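Local coordinates for outer surface protein (Borrelia burgdorferi, PDB 5IZT) that is of unknown function but belongs to a Borrelia outer surface protein family whose relative CRASP-1 binds complement factor H, at residues E298-E303 / E390-I395; T198-G203 / M256-Y261; E219-I224 / P236-N241; Q181-E186 / K328-K333. All coordinates share one frame; numbering follows the deposited sequence.

Contact 1: residues E298-E303 / E390-I395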
loop_
_atom_site.group_PDB
_atom_site.type_symbol
_atom_site.label_atom_id
_atom_site.label_comp_id
_atom_site.label_asym_id
_atom_site.label_seq_id
_atom_site.Cartn_x
_atom_site.Cartn_y
_atom_site.Cartn_z
ATOM N N GLU A 298 2.330 0.965 6.380
ATOM C CA GLU A 298 3.605 1.227 7.050
ATOM C C GLU A 298 3.405 1.878 8.416
ATOM O O GLU A 298 4.150 1.590 9.367
ATOM C CB GLU A 298 4.496 2.100 6.153
ATOM C CG GLU A 298 4.989 1.369 4.904
ATOM C CD GLU A 298 5.889 2.218 4.008
ATOM O OE1 GLU A 298 6.382 3.278 4.455
ATOM O OE2 GLU A 298 6.089 1.817 2.839
ATOM N N LEU A 299 2.441 2.795 8.531
ATOM C CA LEU A 299 2.169 3.407 9.832
ATOM C C LEU A 299 1.646 2.369 10.829
ATOM O O LEU A 299 1.960 2.426 12.024
ATOM C CB LEU A 299 1.172 4.564 9.674
ATOM C CG LEU A 299 1.652 5.847 8.980
ATOM C CD1 LEU A 299 0.472 6.724 8.655
ATOM C CD2 LEU A 299 2.650 6.614 9.865
ATOM N N ALA A 300 0.861 1.405 10.348
ATOM C CA ALA A 300 0.309 0.377 11.225
ATOM C C ALA A 300 1.400 -0.548 11.743
ATOM O O ALA A 300 1.358 -0.983 12.902
ATOM C CB ALA A 300 -0.776 -0.412 10.485
ATOM N N LEU A 301 2.387 -0.869 10.906
ATOM C CA LEU A 301 3.502 -1.677 11.392
ATOM C C LEU A 301 4.189 -1.003 12.574
ATOM O O LEU A 301 4.372 -1.616 13.630
ATOM C CB LEU A 301 4.502 -1.931 10.261
ATOM C CG LEU A 301 3.983 -2.743 9.073
ATOM C CD1 LEU A 301 5.070 -2.745 8.012
ATOM C CD2 LEU A 301 3.605 -4.183 9.469
ATOM N N GLU A 302 4.510 0.288 12.445
ATOM C CA GLU A 302 5.179 0.982 13.543
ATOM C C GLU A 302 4.279 1.101 14.769
ATOM O O GLU A 302 4.763 1.040 15.904
ATOM C CB GLU A 302 5.665 2.361 13.092
ATOM C CG GLU A 302 6.631 3.030 14.077
ATOM C CD GLU A 302 7.731 2.097 14.603
ATOM O OE1 GLU A 302 8.372 1.375 13.803
ATOM O OE2 GLU A 302 7.971 2.112 15.833
ATOM N N GLU A 303 2.975 1.302 14.563
ATOM C CA GLU A 303 2.053 1.405 15.689
ATOM C C GLU A 303 1.977 0.097 16.473
ATOM O O GLU A 303 1.965 0.110 17.710
ATOM C CB GLU A 303 0.665 1.822 15.178
ATOM C CG GLU A 303 -0.327 2.212 16.268
ATOM C CD GLU A 303 0.059 3.482 17.010
ATOM O OE1 GLU A 303 0.636 4.399 16.387
ATOM O OE2 GLU A 303 -0.227 3.556 18.226
ATOM N N GLU A 390 -8.847 1.383 8.521
ATOM C CA GLU A 390 -9.630 1.079 9.713
ATOM C C GLU A 390 -8.851 0.196 10.681
ATOM O O GLU A 390 -8.918 0.388 11.900
ATOM C CB GLU A 390 -10.955 0.429 9.312
ATOM C CG GLU A 390 -11.893 1.405 8.609
ATOM C CD GLU A 390 -13.156 0.754 8.069
ATOM O OE1 GLU A 390 -13.323 -0.473 8.244
ATOM O OE2 GLU A 390 -13.972 1.473 7.453
ATOM N N ALA A 391 -8.091 -0.767 10.165
ATOM C CA ALA A 391 -7.263 -1.577 11.052
ATOM C C ALA A 391 -6.205 -0.720 11.740
ATOM O O ALA A 391 -5.971 -0.851 12.948
ATOM C CB ALA A 391 -6.609 -2.711 10.268
ATOM N N TYR A 392 -5.560 0.161 10.983
ATOM C CA TYR A 392 -4.581 1.072 11.556
ATOM C C TYR A 392 -5.184 1.901 12.678
ATOM O O TYR A 392 -4.626 1.966 13.777
ATOM C CB TYR A 392 -3.988 1.955 10.452
ATOM C CG TYR A 392 -3.184 3.130 10.961
ATOM C CD1 TYR A 392 -2.095 2.944 11.798
ATOM C CD2 TYR A 392 -3.442 4.405 10.508
ATOM C CE1 TYR A 392 -1.351 4.016 12.250
ATOM C CE2 TYR A 392 -2.691 5.480 10.937
ATOM C CZ TYR A 392 -1.650 5.277 11.802
ATOM O OH TYR A 392 -0.909 6.361 12.217
ATOM N N ILE A 393 -6.330 2.537 12.421
ATOM C CA ILE A 393 -6.970 3.347 13.449
ATOM C C ILE A 393 -7.289 2.507 14.678
ATOM O O ILE A 393 -7.121 2.957 15.819
ATOM C CB ILE A 393 -8.243 4.007 12.891
ATOM C CG1 ILE A 393 -7.909 4.954 11.724
ATOM C CG2 ILE A 393 -9.028 4.694 14.021
ATOM C CD1 ILE A 393 -7.002 6.092 12.086
ATOM N N SER A 394 -7.736 1.268 14.466
ATOM C CA SER A 394 -8.142 0.441 15.602
ATOM C C SER A 394 -6.968 0.045 16.494
ATOM O O SER A 394 -7.189 -0.313 17.653
ATOM C CB SER A 394 -8.858 -0.813 15.093
ATOM O OG SER A 394 -7.919 -1.796 14.684
ATOM N N ILE A 395 -5.735 0.105 15.985
ATOM C CA ILE A 395 -4.552 -0.223 16.786
ATOM C C ILE A 395 -4.170 0.922 17.716
ATOM O O ILE A 395 -3.602 0.695 18.790
ATOM C CB ILE A 395 -3.377 -0.590 15.864
ATOM C CG1 ILE A 395 -3.691 -1.846 15.064
ATOM C CG2 ILE A 395 -2.083 -0.785 16.661
ATOM C CD1 ILE A 395 -2.784 -2.017 13.858
#

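Contact 2: residues T198-G203 / M256-Y261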
loop_
_atom_site.group_PDB
_atom_site.type_symbol
_atom_site.label_atom_id
_atom_site.label_comp_id
_atom_site.label_asym_id
_atom_site.label_seq_id
_atom_site.Cartn_x
_atom_site.Cartn_y
_atom_site.Cartn_z
ATOM N N THR A 198 9.421 -3.246 3.189
ATOM C CA THR A 198 8.968 -1.964 2.664
ATOM C C THR A 198 10.111 -1.133 2.099
ATOM O O THR A 198 9.862 -0.085 1.495
ATOM C CB THR A 198 8.257 -1.144 3.745
ATOM O OG1 THR A 198 9.215 -0.697 4.710
ATOM C CG2 THR A 198 7.201 -1.976 4.446
ATOM N N GLN A 199 11.349 -1.582 2.243
ATOM C CA GLN A 199 12.479 -0.872 1.665
ATOM C C GLN A 199 12.964 -1.561 0.396
ATOM O O GLN A 199 12.836 -2.778 0.228
ATOM C CB GLN A 199 13.628 -0.759 2.671
ATOM C CG GLN A 199 13.176 -0.375 4.074
ATOM C CD GLN A 199 12.491 0.982 4.097
ATOM O OE1 GLN A 199 13.094 1.998 3.738
ATOM N NE2 GLN A 199 11.223 1.003 4.496
ATOM N N ASN A 200 13.511 -0.757 -0.509
ATOM C CA ASN A 200 14.075 -1.289 -1.741
ATOM C C ASN A 200 15.385 -1.984 -1.401
ATOM O O ASN A 200 16.415 -1.332 -1.232
ATOM C CB ASN A 200 14.292 -0.169 -2.748
ATOM C CG ASN A 200 15.072 -0.621 -3.960
ATOM O OD1 ASN A 200 15.302 -1.822 -4.164
ATOM N ND2 ASN A 200 15.483 0.338 -4.782
ATOM N N ASN A 201 15.350 -3.316 -1.308
ATOM C CA ASN A 201 16.546 -4.129 -1.107
ATOM C C ASN A 201 17.010 -4.805 -2.391
ATOM O O ASN A 201 17.743 -5.801 -2.328
ATOM C CB ASN A 201 16.291 -5.187 -0.027
ATOM C CG ASN A 201 15.734 -4.593 1.252
ATOM O OD1 ASN A 201 16.277 -3.626 1.782
ATOM N ND2 ASN A 201 14.637 -5.165 1.747
ATOM N N PHE A 202 16.599 -4.293 -3.555
ATOM C CA PHE A 202 16.833 -4.973 -4.826
ATOM C C PHE A 202 17.647 -4.148 -5.820
ATOM O O PHE A 202 17.758 -4.551 -6.983
ATOM C CB PHE A 202 15.508 -5.355 -5.507
ATOM C CG PHE A 202 14.550 -6.132 -4.644
ATOM C CD1 PHE A 202 13.180 -5.990 -4.830
ATOM C CD2 PHE A 202 15.001 -7.021 -3.674
ATOM C CE1 PHE A 202 12.281 -6.697 -4.049
ATOM C CE2 PHE A 202 14.106 -7.735 -2.888
ATOM C CZ PHE A 202 12.745 -7.574 -3.077
ATOM N N GLY A 203 18.199 -3.003 -5.420
ATOM C CA GLY A 203 18.822 -2.127 -6.405
ATOM C C GLY A 203 17.843 -1.586 -7.425
ATOM O O GLY A 203 18.242 -1.129 -8.502
ATOM N N MET A 256 3.882 -2.324 -4.941
ATOM C CA MET A 256 4.073 -3.281 -6.025
ATOM C C MET A 256 5.306 -4.153 -5.829
ATOM O O MET A 256 5.770 -4.786 -6.789
ATOM C CB MET A 256 4.165 -2.528 -7.359
ATOM C CG MET A 256 3.013 -1.584 -7.533
ATOM S SD MET A 256 1.544 -2.568 -7.862
ATOM C CE MET A 256 1.776 -2.811 -9.619
ATOM N N ASP A 257 5.855 -4.192 -4.607
ATOM C CA ASP A 257 6.989 -5.054 -4.248
ATOM C C ASP A 257 8.226 -4.803 -5.112
ATOM O O ASP A 257 9.020 -5.718 -5.373
ATOM C CB ASP A 257 6.577 -6.525 -4.279
ATOM C CG ASP A 257 5.533 -6.848 -3.211
ATOM O OD1 ASP A 257 5.712 -6.429 -2.048
ATOM O OD2 ASP A 257 4.535 -7.511 -3.529
ATOM N N PHE A 258 8.402 -3.553 -5.530
ATOM C CA PHE A 258 9.547 -3.135 -6.344
ATOM C C PHE A 258 9.738 -4.046 -7.557
ATOM O O PHE A 258 10.862 -4.320 -7.981
ATOM C CB PHE A 258 10.811 -3.054 -5.487
ATOM C CG PHE A 258 10.691 -2.072 -4.345
ATOM C CD1 PHE A 258 10.738 -0.704 -4.577
ATOM C CD2 PHE A 258 10.484 -2.522 -3.059
ATOM C CE1 PHE A 258 10.598 0.199 -3.525
ATOM C CE2 PHE A 258 10.348 -1.631 -2.004
ATOM C CZ PHE A 258 10.393 -0.278 -2.229
ATOM N N ASP A 259 8.621 -4.496 -8.137
ATOM C CA ASP A 259 8.614 -5.355 -9.331
ATOM C C ASP A 259 8.575 -4.455 -10.566
ATOM O O ASP A 259 7.523 -3.921 -10.924
ATOM C CB ASP A 259 7.421 -6.306 -9.272
ATOM C CG ASP A 259 7.378 -7.326 -10.422
ATOM O OD1 ASP A 259 7.728 -7.017 -11.570
ATOM O OD2 ASP A 259 6.921 -8.458 -10.185
ATOM N N GLN A 260 9.721 -4.304 -11.235
ATOM C CA GLN A 260 9.812 -3.384 -12.369
ATOM C C GLN A 260 8.789 -3.725 -13.445
ATOM O O GLN A 260 8.134 -2.839 -14.007
ATOM C CB GLN A 260 11.225 -3.423 -12.957
ATOM C CG GLN A 260 11.387 -2.605 -14.239
ATOM C CD GLN A 260 12.612 -3.014 -15.073
ATOM O OE1 GLN A 260 12.877 -4.202 -15.291
ATOM N NE2 GLN A 260 13.359 -2.021 -15.545
ATOM N N TYR A 261 8.641 -5.014 -13.749
ATOM C CA TYR A 261 7.678 -5.422 -14.778
ATOM C C TYR A 261 6.272 -4.943 -14.457
ATOM O O TYR A 261 5.605 -4.321 -15.298
ATOM C CB TYR A 261 7.671 -6.938 -14.919
ATOM C CG TYR A 261 6.707 -7.409 -15.983
ATOM C CD1 TYR A 261 6.981 -7.229 -17.336
ATOM C CD2 TYR A 261 5.474 -7.953 -15.626
ATOM C CE1 TYR A 261 6.090 -7.669 -18.304
ATOM C CE2 TYR A 261 4.567 -8.375 -16.582
ATOM C CZ TYR A 261 4.876 -8.225 -17.918
ATOM O OH TYR A 261 3.971 -8.635 -18.871
#

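Contact 3: residues E219-I224 / P236-N241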
loop_
_atom_site.group_PDB
_atom_site.type_symbol
_atom_site.label_atom_id
_atom_site.label_comp_id
_atom_site.label_asym_id
_atom_site.label_seq_id
_atom_site.Cartn_x
_atom_site.Cartn_y
_atom_site.Cartn_z
ATOM N N GLU A 219 1.525 13.071 -12.460
ATOM C CA GLU A 219 1.282 14.476 -12.764
ATOM C C GLU A 219 -0.029 14.966 -12.158
ATOM O O GLU A 219 -0.175 16.167 -11.879
ATOM C CB GLU A 219 1.283 14.696 -14.279
ATOM C CG GLU A 219 1.380 16.163 -14.681
ATOM C CD GLU A 219 1.738 16.338 -16.141
ATOM O OE1 GLU A 219 1.296 15.504 -16.952
ATOM O OE2 GLU A 219 2.465 17.298 -16.475
ATOM N N LEU A 220 -0.981 14.066 -11.939
ATOM C CA LEU A 220 -2.329 14.432 -11.523
ATOM C C LEU A 220 -2.468 14.633 -10.020
ATOM O O LEU A 220 -3.563 14.966 -9.554
ATOM C CB LEU A 220 -3.327 13.358 -11.985
ATOM C CG LEU A 220 -3.481 13.304 -13.505
ATOM C CD1 LEU A 220 -4.309 12.072 -13.861
ATOM C CD2 LEU A 220 -4.155 14.580 -13.968
ATOM N N LEU A 221 -1.420 14.392 -9.246
ATOM C CA LEU A 221 -1.520 14.450 -7.792
ATOM C C LEU A 221 -0.375 15.268 -7.207
ATOM O O LEU A 221 0.693 15.394 -7.812
ATOM C CB LEU A 221 -1.504 13.037 -7.194
ATOM C CG LEU A 221 -2.649 12.118 -7.589
ATOM C CD1 LEU A 221 -2.308 10.711 -7.162
ATOM C CD2 LEU A 221 -3.944 12.585 -6.913
ATOM N N ASP A 222 -0.617 15.833 -6.027
ATOM C CA ASP A 222 0.440 16.348 -5.166
ATOM C C ASP A 222 0.837 15.272 -4.163
ATOM O O ASP A 222 0.143 14.278 -3.986
ATOM C CB ASP A 222 -0.024 17.580 -4.392
ATOM C CG ASP A 222 -0.256 18.784 -5.274
ATOM O OD1 ASP A 222 0.277 18.802 -6.402
ATOM O OD2 ASP A 222 -0.965 19.720 -4.826
ATOM N N VAL A 223 1.948 15.505 -3.464
ATOM C CA VAL A 223 2.346 14.599 -2.388
ATOM C C VAL A 223 1.282 14.625 -1.297
ATOM O O VAL A 223 0.821 15.695 -0.886
ATOM C CB VAL A 223 3.731 14.993 -1.860
ATOM C CG1 VAL A 223 4.104 14.138 -0.657
ATOM C CG2 VAL A 223 4.765 14.818 -2.967
ATOM N N ILE A 224 0.854 13.440 -0.847
ATOM C CA ILE A 224 -0.249 13.355 0.115
ATOM C C ILE A 224 0.235 13.044 1.524
ATOM O O ILE A 224 -0.410 13.432 2.506
ATOM C CB ILE A 224 -1.302 12.317 -0.331
ATOM C CG1 ILE A 224 -0.856 10.886 -0.015
ATOM C CG2 ILE A 224 -1.605 12.456 -1.818
ATOM C CD1 ILE A 224 -1.878 9.830 -0.428
ATOM N N PRO A 236 4.724 19.712 -3.118
ATOM C CA PRO A 236 5.132 19.552 -4.515
ATOM C C PRO A 236 4.273 18.532 -5.241
ATOM O O PRO A 236 3.705 17.610 -4.650
ATOM C CB PRO A 236 6.584 19.076 -4.416
ATOM C CG PRO A 236 6.682 18.458 -3.059
ATOM C CD PRO A 236 5.781 19.273 -2.184
ATOM N N GLN A 237 4.204 18.712 -6.556
ATOM C CA GLN A 237 3.544 17.744 -7.418
ATOM C C GLN A 237 4.210 16.378 -7.271
ATOM O O GLN A 237 5.422 16.274 -7.046
ATOM C CB GLN A 237 3.607 18.230 -8.868
ATOM C CG GLN A 237 2.449 17.791 -9.753
ATOM C CD GLN A 237 2.381 18.605 -11.032
ATOM O OE1 GLN A 237 3.226 19.465 -11.270
ATOM N NE2 GLN A 237 1.375 18.340 -11.856
ATOM N N LEU A 238 3.412 15.311 -7.409
ATOM C CA LEU A 238 3.947 13.971 -7.146
ATOM C C LEU A 238 4.951 13.527 -8.210
ATOM O O LEU A 238 5.777 12.649 -7.940
ATOM C CB LEU A 238 2.792 12.955 -7.032
ATOM C CG LEU A 238 3.102 11.491 -6.722
ATOM C CD1 LEU A 238 4.001 11.390 -5.477
ATOM C CD2 LEU A 238 1.805 10.690 -6.538
ATOM N N ASN A 239 4.935 14.141 -9.395
ATOM C CA ASN A 239 5.907 13.819 -10.434
ATOM C C ASN A 239 7.149 14.701 -10.374
ATOM O O ASN A 239 7.969 14.655 -11.300
ATOM C CB ASN A 239 5.269 13.960 -11.827
ATOM C CG ASN A 239 4.982 15.411 -12.180
ATOM O OD1 ASN A 239 4.948 16.267 -11.303
ATOM N ND2 ASN A 239 4.801 15.697 -13.465
ATOM N N SER A 240 7.310 15.493 -9.317
ATOM C CA SER A 240 8.343 16.511 -9.326
ATOM C C SER A 240 9.701 15.927 -8.940
ATOM O O SER A 240 9.815 14.860 -8.325
ATOM C CB SER A 240 7.977 17.668 -8.383
ATOM O OG SER A 240 7.857 17.192 -7.051
ATOM N N ASN A 241 10.745 16.661 -9.314
ATOM C CA ASN A 241 12.114 16.321 -8.941
ATOM C C ASN A 241 12.432 16.961 -7.591
ATOM O O ASN A 241 13.218 17.898 -7.471
ATOM C CB ASN A 241 13.087 16.779 -10.021
ATOM C CG ASN A 241 14.512 16.364 -9.726
ATOM O OD1 ASN A 241 14.751 15.438 -8.949
ATOM N ND2 ASN A 241 15.469 17.045 -10.349
#

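Contact 4: residues Q181-E186 / K328-K333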
loop_
_atom_site.group_PDB
_atom_site.type_symbol
_atom_site.label_atom_id
_atom_site.label_comp_id
_atom_site.label_asym_id
_atom_site.label_seq_id
_atom_site.Cartn_x
_atom_site.Cartn_y
_atom_site.Cartn_z
ATOM N N GLN A 181 6.676 -15.412 26.118
ATOM C CA GLN A 181 7.841 -14.855 25.445
ATOM C C GLN A 181 7.891 -15.274 23.981
ATOM O O GLN A 181 8.262 -14.475 23.113
ATOM C CB GLN A 181 9.110 -15.276 26.181
ATOM C CG GLN A 181 9.290 -14.505 27.462
ATOM C CD GLN A 181 9.134 -13.012 27.239
ATOM O OE1 GLN A 181 9.837 -12.419 26.418
ATOM N NE2 GLN A 181 8.194 -12.400 27.955
ATOM N N THR A 182 7.507 -16.519 23.682
ATOM C CA THR A 182 7.506 -16.977 22.291
ATOM C C THR A 182 6.516 -16.186 21.449
ATOM O O THR A 182 6.830 -15.752 20.329
ATOM C CB THR A 182 7.173 -18.467 22.234
ATOM O OG1 THR A 182 8.258 -19.218 22.793
ATOM C CG2 THR A 182 6.926 -18.903 20.792
ATOM N N LEU A 183 5.295 -16.037 21.956
ATOM C CA LEU A 183 4.267 -15.272 21.260
ATOM C C LEU A 183 4.721 -13.843 21.020
ATOM O O LEU A 183 4.603 -13.319 19.908
ATOM C CB LEU A 183 2.989 -15.270 22.092
ATOM C CG LEU A 183 1.665 -14.895 21.433
ATOM C CD1 LEU A 183 1.201 -16.000 20.494
ATOM C CD2 LEU A 183 0.615 -14.578 22.496
ATOM N N LYS A 184 5.282 -13.209 22.050
ATOM C CA LYS A 184 5.719 -11.824 21.905
ATOM C C LYS A 184 6.824 -11.713 20.860
ATOM O O LYS A 184 6.773 -10.848 19.971
ATOM C CB LYS A 184 6.190 -11.269 23.250
ATOM C CG LYS A 184 6.666 -9.827 23.152
ATOM C CD LYS A 184 7.330 -9.340 24.408
ATOM C CE LYS A 184 8.675 -10.021 24.630
ATOM N NZ LYS A 184 9.248 -9.664 25.956
ATOM N N ASN A 185 7.820 -12.604 20.935
ATOM C CA ASN A 185 8.959 -12.513 20.024
ATOM C C ASN A 185 8.553 -12.802 18.584
ATOM O O ASN A 185 9.079 -12.187 17.645
ATOM C CB ASN A 185 10.065 -13.471 20.464
ATOM C CG ASN A 185 10.762 -13.008 21.724
ATOM O OD1 ASN A 185 10.748 -11.823 22.043
ATOM N ND2 ASN A 185 11.415 -13.932 22.419
ATOM N N GLU A 186 7.622 -13.735 18.391
ATOM C CA GLU A 186 7.162 -14.057 17.049
ATOM C C GLU A 186 6.475 -12.854 16.413
ATOM O O GLU A 186 6.657 -12.589 15.216
ATOM C CB GLU A 186 6.260 -15.293 17.114
ATOM C CG GLU A 186 4.955 -15.228 16.355
ATOM C CD GLU A 186 3.998 -16.338 16.781
ATOM O OE1 GLU A 186 4.484 -17.447 17.102
ATOM O OE2 GLU A 186 2.769 -16.097 16.816
ATOM N N LYS A 328 -3.744 -9.182 24.428
ATOM C CA LYS A 328 -3.395 -8.016 23.618
ATOM C C LYS A 328 -2.494 -8.402 22.449
ATOM O O LYS A 328 -2.635 -7.854 21.350
ATOM C CB LYS A 328 -2.745 -6.944 24.496
ATOM C CG LYS A 328 -3.728 -6.332 25.512
ATOM C CD LYS A 328 -3.072 -5.279 26.395
ATOM C CE LYS A 328 -3.969 -4.913 27.582
ATOM N NZ LYS A 328 -5.326 -4.452 27.163
ATOM N N LEU A 329 -1.557 -9.333 22.664
ATOM C CA LEU A 329 -0.687 -9.775 21.570
ATOM C C LEU A 329 -1.472 -10.523 20.494
ATOM O O LEU A 329 -1.207 -10.363 19.293
ATOM C CB LEU A 329 0.428 -10.672 22.117
ATOM C CG LEU A 329 1.515 -9.972 22.938
ATOM C CD1 LEU A 329 2.400 -11.023 23.632
ATOM C CD2 LEU A 329 2.354 -9.087 22.031
ATOM N N LYS A 330 -2.428 -11.363 20.907
ATOM C CA LYS A 330 -3.308 -12.016 19.941
ATOM C C LYS A 330 -4.077 -10.989 19.118
ATOM O O LYS A 330 -4.201 -11.128 17.894
ATOM C CB LYS A 330 -4.285 -12.959 20.663
ATOM C CG LYS A 330 -3.664 -14.181 21.336
ATOM C CD LYS A 330 -4.774 -15.093 21.890
ATOM C CE LYS A 330 -4.249 -16.234 22.760
ATOM N NZ LYS A 330 -3.113 -16.983 22.145
ATOM N N GLU A 331 -4.581 -9.938 19.770
ATOM C CA GLU A 331 -5.321 -8.902 19.047
ATOM C C GLU A 331 -4.416 -8.144 18.083
ATOM O O GLU A 331 -4.815 -7.857 16.943
ATOM C CB GLU A 331 -5.983 -7.939 20.037
ATOM C CG GLU A 331 -7.271 -8.506 20.629
ATOM C CD GLU A 331 -7.763 -7.786 21.881
ATOM O OE1 GLU A 331 -7.296 -6.660 22.165
ATOM O OE2 GLU A 331 -8.628 -8.363 22.583
ATOM N N LEU A 332 -3.192 -7.819 18.511
ATOM C CA LEU A 332 -2.271 -7.124 17.616
ATOM C C LEU A 332 -1.919 -7.998 16.421
ATOM O O LEU A 332 -1.805 -7.506 15.291
ATOM C CB LEU A 332 -1.009 -6.714 18.377
ATOM C CG LEU A 332 -1.181 -5.586 19.412
ATOM C CD1 LEU A 332 0.082 -5.354 20.238
ATOM C CD2 LEU A 332 -1.559 -4.308 18.687
ATOM N N LYS A 333 -1.727 -9.299 16.654
ATOM C CA LYS A 333 -1.438 -10.217 15.551
ATOM C C LYS A 333 -2.626 -10.334 14.597
ATOM O O LYS A 333 -2.443 -10.424 13.374
ATOM C CB LYS A 333 -1.032 -11.582 16.108
ATOM C CG LYS A 333 -0.797 -12.655 15.049
ATOM C CD LYS A 333 -0.187 -13.886 15.693
ATOM C CE LYS A 333 -0.154 -15.078 14.744
ATOM N NZ LYS A 333 0.176 -16.328 15.493
#

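Contact 1: residues E298-E303 / E390-I395
Tyr392 lies against Leu299 and Ala300, the first contact met in walking along 390-395. Its CG is anti to the backbone N (chi1 168°); the ring lies beside residues 298-303 of helix 280-316. The CB of Leu299 sits over one face of the ring, a CH-pi contact 4.0 Å from the ring centroid and 29° off the normal. Farther out, Leu299 CD1 reaches the phenol oxygen, 3.8 Å from Tyr392 OH. At the inner end of the ring Ala300 CA is 3.6 Å from Tyr392 CD1. The small alanine lets the backbones come close here, with Ala300 CA and Tyr392 CA 5.0 Å apart. The CB of Glu303 meets the ring edge near its plane, 4.2 Å from Tyr392 CE1. One turn on, Ile395 divides its branches between two partners. Its CG2 packs on the aliphatic part of Glu303, with Ile395 CG2 3.5 Å from Glu303 CG, while its CD1 touches Ala300 CB at 4.2 Å. The bend of Glu303 at chi2 accompanies a carboxylate held by salt bridges to Lys306 and Lys307 of its own helix. Ile339 of helix 322-359 packs on both Ala300 and Ala391. With axes 9.2 Å apart and crossing at 24°, the two segments form the close, near-parallel packing of a long-helix bundle, joining the C-terminal end of helix 366-395 to helix 280-316.

Contact 2: residues T198-G203 / M256-Y261
Asn200 packs on one face of the Phe258 ring, its CB almost straight over that face, 3.9 Å from the ring centroid and 16° off the normal, in a CH-pi contact. CG of Phe258 is anti to the carbonyl carbon (chi1 -60°), and the ring edge is turned to Thr198 O, which lies near the ring plane, 3.8 Å from Phe258 CZ. Separately, Gln199 O comes within 3.5 Å of Phe258 CE2. Phe202 comes in at about a right angle to the Phe258 side chain, and its CD1 touches the root of that side chain, 3.8 Å from Phe258 CB. In the plane of the Phe202 ring, at its edge, Asp257 O lies 3.7 Å from Phe202 CE1. An Asx turn shapes the 198-203 side: Asn200 OD1 accepts from Phe202 N at 2.9 Å, and also from Phe204 N beyond it. Facing it, Asp257 at positive phi is the C-prime residue of the Schellman motif that ends helix 243-255, while Asp259 caps helix 260-274. The contact thus sets the loop leaving helix 179-197 against the short turn between those two helices. Thr198 also packs on Gln294 and Glu298 of helix 280-316, and Asp257 forms a salt bridge to Arg343 of helix 322-359.

Contact 3: residues E219-I224 / P236-N241
Asp222 and Gln237 face each other at a single beta bridge, with hydrogen bonds from the backbone on both sides of the pair. Leu238 N gives to Leu221 O at 2.7 Å. In return Val223 N gives to Pro236 O at 3.0 Å. A third bond extends the pairing through a side chain: in the conformer described, one of two modelled for Gln237, CG is anti to the backbone N (chi1 -150°), the chain is extended beyond it, and NE2 donates to Glu219 O at 2.7 Å and meets a lone pair in the carbonyl plane. Gln237 O is gripped twice within the type I turn from Gln237 to Ser240, by Ser240 N at 3.1 Å and by Ser240 OG at 2.6 Å. Asn239 ND2 is satisfied by Lys214 O. Apolar contacts accompany the bridge: Leu221 CB lies 4.1 Å from Leu238 CD2, and Val223 CG2 lies 4.1 Å from Pro236 CG. Both leucines turn to helix 280-316, Leu221 onto Met287 and Ile288, Leu238 onto Leu291. From helix 243-255, Arg249 takes up the carbonyls of Leu238 and Ser240, while Glu248 receives Ile224 N.

Contact 4: residues Q181-E186 / K328-K333
Leu183 carries CG anti to its backbone N (chi1 -163°), and its CD2 branch lies against the neighbouring helix, 3.9 Å from Leu329 CB. The chi1 of Glu186, 133°, is well off a staggered position; beyond CG the chain runs extended, and its carboxylate meets Lys333. There Lys333 NZ gives a salt-bridged hydrogen bond of 2.9 Å to Glu186 OE2, arriving on the syn side of that oxygen but clearly out of the carboxylate plane. The lysine chain is extended too, the two side chains run at a slant to each other, and Lys333 CE also lies 3.7 Å from Glu186 OE2. A charged pair flanking an apolar seam between near-parallel helices resembles coiled-coil packing, although of the two segments only 328-333 falls in a predicted coiled coil; here the axes lie 10.2 Å apart and cross at 28°. In the seam Leu329 and Leu183 pass alongside one another, each directed toward the other's helix. The CD1 branch of Leu329 reaches the backbone side of the facing helix, 3.8 Å from Lys184 CB, and the leucine also packs on Leu180 and Leu187 from helix 179-197. Lys184 then bends away at chi3, and its NZ donates to Gln181 OE1 at 2.9 Å, on a lone pair in the carbonyl plane. Lys330 adds a looser approach at the surface, its NZ lying 4.5 Å from Leu183 CD2.

Contacts 1 and 4 lie on the same side of the chain's centre, contact 4 farther out, with their own centres 16 Å apart. They touch through Ile395 CG2 and Leu332 CD2 at 4.1 Å, and their segments alternate along the sequence, contact 4 using helices 179-197 and 322-359 and contact 1 helices 280-316 and 366-395. Contact 1 also meets contact 2 where Thr198 CB lies 3.8 Å from Glu298 OE2, at the point where helix 179-197 gives way to loop. Contact 3 stands apart: it pairs two parts of the long connection between helices 179-197 and 243-255, about 12 Å from contact 2 at nearest atoms, and sits 39 Å centre to centre from contact 4, across the chain's centre.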